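Local coordinates for SusD family protein (Bacteroides uniformis, PDB 7KV1) that probably binds beta-glucans at the cell surface of a gut bacterium, as a SusD-family glycan-binding protein built on tetratricopeptide-like helices, at residues Arg141-Val153 and Leu192-Pro206. Numbering follows the deposited sequence.
Sequences RKLYEMQARLLRV and LIAELEAVIDSKVLP
Two neighbouring helices of the SusD-family helical scaffold, 138-162 and 185-201, pack antiparallel here and are joined by Arg149 and Glu195. Over 141-153 and 192-201 the axes come within 9.8 Å, with their directions 153° apart. Arg149 grips the carboxylate side-on with two nitrogens. Arg149 NE donates to Glu195 OE2 at 2.7 Å, and Arg149 NH2 to Glu195 OE1 at 2.8 Å. Both bonds are nearly straight and lie in the guanidinium plane, although the carboxylate is turned 36° from it. Glu195 gets there with CG anti to its backbone N (chi1 172°) and a bend at chi2. From the opposite face of the carboxylate, Arg152 NH2 reaches Glu195 OE2 at 3.0 Å. A water donates to the same oxygen and to Arg149 O, and accepts from Arg152 NE. Arg152 NH1 makes a hydrogen bond to Asn124 OD1 of helix 110-129. Arg149 NH1 turns to Glu145 OE2. Glu145 OE1 in turn takes a salt bridge from Lys142 NZ and a weak one from Arg141 NH1. Val199 CG2 lies over one face of the Arg149 guanidinium, toward its rim. Replacing Arg149 by a leucine would probably leave Glu195 with Arg152 as its one charged partner across the helices and cut the link to Glu145.

Beside the charged cluster the interface is mainly apolar. Met146 CG lies against Val204 CG1, and the bend at chi2 carries the sulfur and CE round to Ser202, with Met146 CE 3.6 Å from Ser202 CB. Leu205 CD2 meets Met146 CB, while Leu205 CD1 is pressed tightly on Leu150 CD2 (3.4 Å). Leu150 CD1 also touches Leu196 CD1, and Val153 CG2 rests on Glu195 CG. After the helix, Lys203 has positive phi, and the chain turns Val204 and Leu205 back against helix 138-162. Such antiparallel helix pairing is typical of the tetratricopeptide-like fold of SusD proteins.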
ATOM      1  N   ARG A 141      13.380   8.504 -24.584  1.00 37.19           N
ATOM      2  CA  ARG A 141      14.476   8.363 -23.601  1.00 39.16           C
ATOM      3  C   ARG A 141      14.018   8.980 -22.282  1.00 35.36           C
ATOM      4  O   ARG A 141      14.287   8.382 -21.230  1.00 36.27           O
ATOM      5  CB  ARG A 141      15.769   9.042 -24.055  1.00 41.25           C
ATOM      6  CG  ARG A 141      16.969   8.604 -23.227  1.00 45.20           C
ATOM      7  CD  ARG A 141      18.186   9.451 -23.483  1.00 49.39           C
ATOM      8  NE  ARG A 141      17.964  10.846 -23.161  1.00 55.07           N
ATOM      9  CZ  ARG A 141      17.960  11.359 -21.927  1.00 71.66           C
ATOM     10  NH1 ARG A 141      18.124  10.582 -20.865  1.00 77.76           N
ATOM     11  NH2 ARG A 141      17.766  12.660 -21.758  1.00 72.55           N
ATOM     12  N   LYS A 142      13.410  10.160 -22.358  1.00 34.04           N
ATOM     13  CA  LYS A 142      12.963  10.928 -21.177  1.00 36.20           C
ATOM     14  C   LYS A 142      11.837  10.134 -20.510  1.00 31.90           C
ATOM     15  O   LYS A 142      11.857  10.034 -19.262  1.00 26.90           O
ATOM     16  CB  LYS A 142      12.502  12.346 -21.548  1.00 43.32           C
ATOM     17  CG  LYS A 142      13.572  13.381 -21.901  1.00 45.99           C
ATOM     18  CD  LYS A 142      14.833  13.393 -21.043  1.00 55.16           C
ATOM     19  CE  LYS A 142      14.664  13.953 -19.642  1.00 59.94           C
ATOM     20  NZ  LYS A 142      15.952  13.976 -18.895  1.00 58.09           N
ATOM     21  N   LEU A 143      10.897   9.613 -21.303  1.00 29.67           N
ATOM     22  CA  LEU A 143       9.787   8.764 -20.801  1.00 33.12           C
ATOM     23  C   LEU A 143      10.360   7.532 -20.092  1.00 32.72           C
ATOM     24  O   LEU A 143       9.871   7.243 -18.971  1.00 30.24           O
ATOM     25  CB  LEU A 143       8.845   8.352 -21.931  1.00 34.03           C
ATOM     26  CG  LEU A 143       7.708   9.328 -22.236  1.00 43.34           C
ATOM     27  CD1 LEU A 143       6.774   8.731 -23.285  1.00 49.04           C
ATOM     28  CD2 LEU A 143       6.920   9.675 -20.978  1.00 46.42           C
ATOM     29  N   TYR A 144      11.323   6.819 -20.699  1.00 28.90           N
ATOM     30  CA  TYR A 144      11.900   5.583 -20.099  1.00 29.72           C
ATOM     31  C   TYR A 144      12.615   5.956 -18.791  1.00 26.48           C
ATOM     32  O   TYR A 144      12.424   5.272 -17.776  1.00 29.34           O
ATOM     33  CB  TYR A 144      12.852   4.836 -21.042  1.00 31.02           C
ATOM     34  CG  TYR A 144      12.276   4.410 -22.372  1.00 35.35           C
ATOM     35  CD1 TYR A 144      10.943   4.052 -22.528  1.00 37.92           C
ATOM     36  CD2 TYR A 144      13.091   4.350 -23.492  1.00 38.59           C
ATOM     37  CE1 TYR A 144      10.431   3.660 -23.755  1.00 39.60           C
ATOM     38  CE2 TYR A 144      12.596   3.977 -24.730  1.00 38.96           C
ATOM     39  CZ  TYR A 144      11.263   3.631 -24.868  1.00 42.57           C
ATOM     40  OH  TYR A 144      10.805   3.256 -26.102  1.00 42.43           O
ATOM     41  N   GLU A 145      13.360   7.057 -18.826  1.00 24.28           N
ATOM     42  CA  GLU A 145      14.154   7.588 -17.703  1.00 27.25           C
ATOM     43  C   GLU A 145      13.235   7.894 -16.518  1.00 26.95           C
ATOM     44  O   GLU A 145      13.526   7.453 -15.405  1.00 23.90           O
ATOM     45  CB  GLU A 145      14.844   8.894 -18.073  1.00 28.52           C
ATOM     46  CG  GLU A 145      15.623   9.464 -16.924  1.00 28.83           C
ATOM     47  CD  GLU A 145      16.211  10.832 -17.147  1.00 32.28           C
ATOM     48  OE1 GLU A 145      16.193  11.308 -18.284  1.00 38.63           O
ATOM     49  OE2 GLU A 145      16.657  11.412 -16.176  1.00 32.79           O
ATOM     50  N   MET A 146      12.181   8.662 -16.757  1.00 25.53           N
ATOM     51  CA  MET A 146      11.308   9.126 -15.661  1.00 25.82           C
ATOM     52  C   MET A 146      10.508   7.942 -15.114  1.00 23.66           C
ATOM     53  O   MET A 146      10.275   7.923 -13.907  1.00 26.69           O
ATOM     54  CB  MET A 146      10.417  10.271 -16.131  1.00 24.98           C
ATOM     55  CG  MET A 146      11.204  11.581 -16.306  1.00 25.96           C
ATOM     56  SD  MET A 146      12.542  11.906 -15.103  1.00 27.60           S
ATOM     57  CE  MET A 146      13.429  13.252 -15.897  1.00 30.44           C
ATOM     58  N   GLN A 147      10.135   6.968 -15.943  1.00 23.95           N
ATOM     59  CA  GLN A 147       9.443   5.753 -15.445  1.00 24.00           C
ATOM     60  C   GLN A 147      10.401   4.992 -14.513  1.00 25.04           C
ATOM     61  O   GLN A 147       9.998   4.602 -13.395  1.00 23.89           O
ATOM     62  CB  GLN A 147       8.955   4.871 -16.585  1.00 24.32           C
ATOM     63  CG  GLN A 147       7.667   5.324 -17.243  1.00 23.49           C
ATOM     64  CD  GLN A 147       7.381   4.458 -18.447  1.00 26.47           C
ATOM     65  OE1 GLN A 147       6.900   3.343 -18.328  1.00 25.98           O
ATOM     66  NE2 GLN A 147       7.675   4.979 -19.625  1.00 25.21           N
ATOM     67  N   ALA A 148      11.652   4.812 -14.920  1.00 23.38           N
ATOM     68  CA  ALA A 148      12.636   4.079 -14.096  1.00 24.58           C
ATOM     69  C   ALA A 148      12.864   4.839 -12.783  1.00 22.84           C
ATOM     70  O   ALA A 148      12.951   4.186 -11.714  1.00 21.09           O
ATOM     71  CB  ALA A 148      13.925   3.869 -14.858  1.00 25.09           C
ATOM     72  N   ARG A 149      12.957   6.168 -12.825  1.00 21.92           N
ATOM     73  CA  ARG A 149      13.271   6.930 -11.590  1.00 20.86           C
ATOM     74  C   ARG A 149      12.082   6.872 -10.609  1.00 21.06           C
ATOM     75  O   ARG A 149      12.303   6.778  -9.388  1.00 23.36           O
ATOM     76  CB  ARG A 149      13.734   8.340 -11.935  1.00 21.81           C
ATOM     77  CG  ARG A 149      15.121   8.344 -12.575  1.00 23.98           C
ATOM     78  CD  ARG A 149      15.512   9.687 -13.149  1.00 25.06           C
ATOM     79  NE  ARG A 149      15.788  10.631 -12.085  1.00 24.15           N
ATOM     80  CZ  ARG A 149      15.956  11.932 -12.264  1.00 28.15           C
ATOM     81  NH1 ARG A 149      15.937  12.450 -13.493  1.00 30.58           N
ATOM     82  NH2 ARG A 149      16.205  12.712 -11.230  1.00 25.60           N
ATOM     83  N   LEU A 150      10.867   6.924 -11.124  1.00 20.82           N
ATOM     84  CA  LEU A 150       9.649   6.882 -10.283  1.00 22.33           C
ATOM     85  C   LEU A 150       9.503   5.492  -9.652  1.00 20.13           C
ATOM     86  O   LEU A 150       9.152   5.422  -8.452  1.00 21.44           O
ATOM     87  CB  LEU A 150       8.447   7.266 -11.150  1.00 21.60           C
ATOM     88  CG  LEU A 150       7.103   7.316 -10.415  1.00 21.54           C
ATOM     89  CD1 LEU A 150       7.209   8.061  -9.093  1.00 21.38           C
ATOM     90  CD2 LEU A 150       6.061   7.964 -11.314  1.00 22.21           C
ATOM     91  N   LEU A 151       9.787   4.422 -10.393  1.00 18.84           N
ATOM     92  CA  LEU A 151       9.789   3.044  -9.851  1.00 20.90           C
ATOM     93  C   LEU A 151      10.839   2.969  -8.753  1.00 19.61           C
ATOM     94  O   LEU A 151      10.578   2.399  -7.696  1.00 19.83           O
ATOM     95  CB  LEU A 151      10.083   2.028 -10.952  1.00 22.21           C
ATOM     96  CG  LEU A 151       8.902   1.653 -11.822  1.00 23.67           C
ATOM     97  CD1 LEU A 151       9.389   0.923 -13.060  1.00 24.65           C
ATOM     98  CD2 LEU A 151       7.913   0.776 -11.064  1.00 23.93           C
ATOM     99  N   ARG A 152      12.007   3.536  -9.013  1.00 21.68           N
ATOM    100  CA  ARG A 152      13.110   3.534  -8.036  1.00 21.50           C
ATOM    101  C   ARG A 152      12.654   4.247  -6.747  1.00 23.40           C
ATOM    102  O   ARG A 152      12.892   3.684  -5.655  1.00 18.52           O
ATOM    103  CB  ARG A 152      14.371   4.123  -8.660  1.00 20.03           C
ATOM    104  CG  ARG A 152      15.568   4.008  -7.751  1.00 22.03           C
ATOM    105  CD  ARG A 152      16.850   4.409  -8.486  1.00 24.15           C
ATOM    106  NE  ARG A 152      16.896   5.809  -8.923  1.00 23.50           N
ATOM    107  CZ  ARG A 152      17.902   6.356  -9.614  1.00 24.52           C
ATOM    108  NH1 ARG A 152      18.951   5.618  -9.953  1.00 23.55           N
ATOM    109  NH2 ARG A 152      17.868   7.643  -9.937  1.00 23.22           N
ATOM    110  N   VAL A 153      12.003   5.408  -6.853  1.00 21.60           N
ATOM    111  CA  VAL A 153      11.405   6.094  -5.665  1.00 20.70           C
ATOM    112  C   VAL A 153      10.404   5.156  -4.977  1.00 21.53           C
ATOM    113  O   VAL A 153      10.409   5.075  -3.732  1.00 19.14           O
ATOM    114  CB  VAL A 153      10.732   7.427  -6.024  1.00 18.49           C
ATOM    115  CG1 VAL A 153       9.887   7.942  -4.842  1.00 19.73           C
ATOM    116  CG2 VAL A 153      11.779   8.446  -6.412  1.00 18.84           C
ATOM    117  N   LEU A 192      14.992  10.898  -1.242  1.00 22.79           N
ATOM    118  CA  LEU A 192      13.873  10.360  -2.045  1.00 25.87           C
ATOM    119  C   LEU A 192      12.976  11.498  -2.530  1.00 22.65           C
ATOM    120  O   LEU A 192      12.579  11.462  -3.703  1.00 21.60           O
ATOM    121  CB  LEU A 192      13.028   9.402  -1.214  1.00 27.96           C
ATOM    122  CG  LEU A 192      13.460   7.952  -1.213  1.00 32.05           C
ATOM    123  CD1 LEU A 192      12.305   7.095  -0.712  1.00 29.18           C
ATOM    124  CD2 LEU A 192      13.915   7.524  -2.609  1.00 35.23           C
ATOM    125  N   ILE A 193      12.657  12.426  -1.636  1.00 19.68           N
ATOM    126  CA  ILE A 193      11.673  13.510  -1.930  1.00 20.79           C
ATOM    127  C   ILE A 193      12.321  14.499  -2.908  1.00 20.62           C
ATOM    128  O   ILE A 193      11.601  14.963  -3.832  1.00 20.73           O
ATOM    129  CB  ILE A 193      11.125  14.153  -0.637  1.00 19.62           C
ATOM    130  CG1 ILE A 193       9.780  14.823  -0.890  1.00 21.79           C
ATOM    131  CG2 ILE A 193      12.136  15.130  -0.024  1.00 18.27           C
ATOM    132  CD1 ILE A 193       8.650  13.831  -1.234  1.00 21.90           C
ATOM    133  N   ALA A 194      13.639  14.712  -2.830  1.00 21.45           N
ATOM    134  CA  ALA A 194      14.414  15.505  -3.824  1.00 21.79           C
ATOM    135  C   ALA A 194      14.358  14.814  -5.181  1.00 21.68           C
ATOM    136  O   ALA A 194      14.060  15.490  -6.167  1.00 23.26           O
ATOM    137  CB  ALA A 194      15.859  15.742  -3.400  1.00 23.68           C
ATOM    138  N   GLU A 195      14.579  13.509  -5.220  1.00 23.16           N
ATOM    139  CA  GLU A 195      14.569  12.715  -6.466  1.00 23.74           C
ATOM    140  C   GLU A 195      13.160  12.804  -7.075  1.00 22.97           C
ATOM    141  O   GLU A 195      13.034  13.096  -8.312  1.00 21.27           O
ATOM    142  CB  GLU A 195      15.122  11.309  -6.178  1.00 22.99           C
ATOM    143  CG  GLU A 195      15.015  10.302  -7.315  1.00 25.36           C
ATOM    144  CD  GLU A 195      15.833  10.574  -8.584  1.00 27.75           C
ATOM    145  OE1 GLU A 195      16.502  11.608  -8.645  1.00 24.84           O
ATOM    146  OE2 GLU A 195      15.752   9.773  -9.535  1.00 26.43           O
ATOM    147  N   LEU A 196      12.116  12.670  -6.260  1.00 22.73           N
ATOM    148  CA  LEU A 196      10.721  12.668  -6.765  1.00 20.31           C
ATOM    149  C   LEU A 196      10.375  14.070  -7.293  1.00 19.29           C
ATOM    150  O   LEU A 196       9.743  14.172  -8.335  1.00 19.89           O
ATOM    151  CB  LEU A 196       9.784  12.227  -5.642  1.00 20.52           C
ATOM    152  CG  LEU A 196       8.320  12.083  -6.036  1.00 19.86           C
ATOM    153  CD1 LEU A 196       8.159  11.257  -7.293  1.00 20.42           C
ATOM    154  CD2 LEU A 196       7.524  11.500  -4.864  1.00 20.77           C
ATOM    155  N   GLU A 197      10.794  15.114  -6.598  1.00 21.11           N
ATOM    156  CA  GLU A 197      10.623  16.509  -7.067  1.00 20.82           C
ATOM    157  C   GLU A 197      11.268  16.690  -8.452  1.00 21.64           C
ATOM    158  O   GLU A 197      10.604  17.235  -9.339  1.00 19.69           O
ATOM    159  CB  GLU A 197      11.144  17.448  -5.998  1.00 21.77           C
ATOM    160  CG  GLU A 197      10.141  17.583  -4.860  1.00 21.90           C
ATOM    161  CD  GLU A 197      10.558  18.502  -3.744  1.00 22.53           C
ATOM    162  OE1 GLU A 197      11.774  18.724  -3.627  1.00 23.61           O
ATOM    163  OE2 GLU A 197       9.679  18.965  -2.968  1.00 22.83           O
ATOM    164  N   ALA A 198      12.489  16.217  -8.664  1.00 22.20           N
ATOM    165  CA  ALA A 198      13.140  16.260 -10.000  1.00 23.44           C
ATOM    166  C   ALA A 198      12.297  15.504 -11.032  1.00 25.18           C
ATOM    167  O   ALA A 198      12.089  16.029 -12.163  1.00 30.08           O
ATOM    168  CB  ALA A 198      14.562  15.756  -9.935  1.00 22.81           C
ATOM    169  N   VAL A 199      11.783  14.334 -10.695  1.00 23.28           N
ATOM    170  CA  VAL A 199      10.937  13.570 -11.651  1.00 26.00           C
ATOM    171  C   VAL A 199       9.674  14.384 -11.977  1.00 26.28           C
ATOM    172  O   VAL A 199       9.338  14.550 -13.162  1.00 24.79           O
ATOM    173  CB  VAL A 199      10.619  12.167 -11.112  1.00 25.60           C
ATOM    174  CG1 VAL A 199       9.499  11.490 -11.884  1.00 26.33           C
ATOM    175  CG2 VAL A 199      11.872  11.304 -11.098  1.00 23.65           C
ATOM    176  N   ILE A 200       8.979  14.875 -10.966  1.00 25.93           N
ATOM    177  CA  ILE A 200       7.696  15.616 -11.150  1.00 25.19           C
ATOM    178  C   ILE A 200       7.956  16.916 -11.953  1.00 26.39           C
ATOM    179  O   ILE A 200       7.195  17.210 -12.930  1.00 25.67           O
ATOM    180  CB  ILE A 200       7.046  15.850  -9.767  1.00 23.90           C
ATOM    181  CG1 ILE A 200       6.470  14.536  -9.237  1.00 23.75           C
ATOM    182  CG2 ILE A 200       6.002  16.966  -9.820  1.00 23.24           C
ATOM    183  CD1 ILE A 200       6.036  14.577  -7.783  1.00 23.75           C
ATOM    184  N   ASP A 201       8.982  17.690 -11.574  1.00 27.83           N
ATOM    185  CA  ASP A 201       9.297  19.005 -12.204  1.00 29.81           C
ATOM    186  C   ASP A 201       9.689  18.806 -13.679  1.00 30.58           C
ATOM    187  O   ASP A 201       9.523  19.765 -14.426  1.00 32.49           O
ATOM    188  CB  ASP A 201      10.427  19.753 -11.492  1.00 30.33           C
ATOM    189  CG  ASP A 201      10.075  20.251 -10.106  1.00 31.07           C
ATOM    190  OD1 ASP A 201       8.885  20.273  -9.801  1.00 30.75           O
ATOM    191  OD2 ASP A 201      11.008  20.652  -9.364  1.00 31.50           O
ATOM    192  N   SER A 202      10.194  17.637 -14.088  1.00 25.32           N
ATOM    193  CA  SER A 202      10.492  17.326 -15.516  1.00 27.48           C
ATOM    194  C   SER A 202       9.240  17.509 -16.396  1.00 31.09           C
ATOM    195  O   SER A 202       9.406  17.746 -17.602  1.00 31.49           O
ATOM    196  CB  SER A 202      11.097  15.959 -15.694  1.00 27.82           C
ATOM    197  OG  SER A 202      10.119  14.922 -15.626  1.00 28.49           O
ATOM    198  N   LYS A 203       8.042  17.349 -15.821  1.00 33.03           N
ATOM    199  CA  LYS A 203       6.727  17.232 -16.517  1.00 30.97           C
ATOM    200  C   LYS A 203       6.813  16.358 -17.773  1.00 32.01           C
ATOM    201  O   LYS A 203       6.136  16.674 -18.788  1.00 26.34           O
ATOM    202  CB  LYS A 203       6.203  18.637 -16.832  1.00 37.71           C
ATOM    203  CG  LYS A 203       5.783  19.441 -15.607  1.00 41.16           C
ATOM    204  CD  LYS A 203       4.821  20.577 -15.916  1.00 45.19           C
ATOM    205  CE  LYS A 203       5.291  21.902 -15.365  1.00 48.62           C
ATOM    206  NZ  LYS A 203       5.304  21.898 -13.883  1.00 53.78           N
ATOM    207  N   VAL A 204       7.510  15.228 -17.677  1.00 28.68           N
ATOM    208  CA  VAL A 204       7.664  14.223 -18.761  1.00 28.36           C
ATOM    209  C   VAL A 204       6.513  13.212 -18.739  1.00 30.07           C
ATOM    210  O   VAL A 204       5.969  12.870 -19.839  1.00 25.52           O
ATOM    211  CB  VAL A 204       9.031  13.531 -18.599  1.00 30.43           C
ATOM    212  CG1 VAL A 204       9.089  12.153 -19.245  1.00 29.61           C
ATOM    213  CG2 VAL A 204      10.141  14.425 -19.098  1.00 30.94           C
ATOM    214  N   LEU A 205       6.189  12.661 -17.559  1.00 28.38           N
ATOM    215  CA  LEU A 205       5.231  11.531 -17.495  1.00 26.14           C
ATOM    216  C   LEU A 205       3.847  12.027 -17.885  1.00 24.78           C
ATOM    217  O   LEU A 205       3.443  13.121 -17.521  1.00 22.00           O
ATOM    218  CB  LEU A 205       5.218  10.946 -16.084  1.00 28.80           C
ATOM    219  CG  LEU A 205       6.546  10.373 -15.590  1.00 28.76           C
ATOM    220  CD1 LEU A 205       6.395   9.857 -14.166  1.00 31.44           C
ATOM    221  CD2 LEU A 205       7.031   9.269 -16.502  1.00 29.60           C
ATOM    222  N   PRO A 206       3.043  11.218 -18.586  1.00 24.28           N
ATOM    223  CA  PRO A 206       1.659  11.594 -18.836  1.00 25.24           C
ATOM    224  C   PRO A 206       0.831  11.509 -17.538  1.00 27.47           C
ATOM    225  O   PRO A 206       1.222  10.802 -16.587  1.00 25.44           O
ATOM    226  CB  PRO A 206       1.219  10.568 -19.869  1.00 27.99           C
ATOM    227  CG  PRO A 206       2.047   9.357 -19.552  1.00 27.60           C
ATOM    228  CD  PRO A 206       3.393   9.891 -19.095  1.00 26.16           C
TER
HETATM  229  O   HOH W   1      14.676   7.533  -8.526  1.00 21.11           O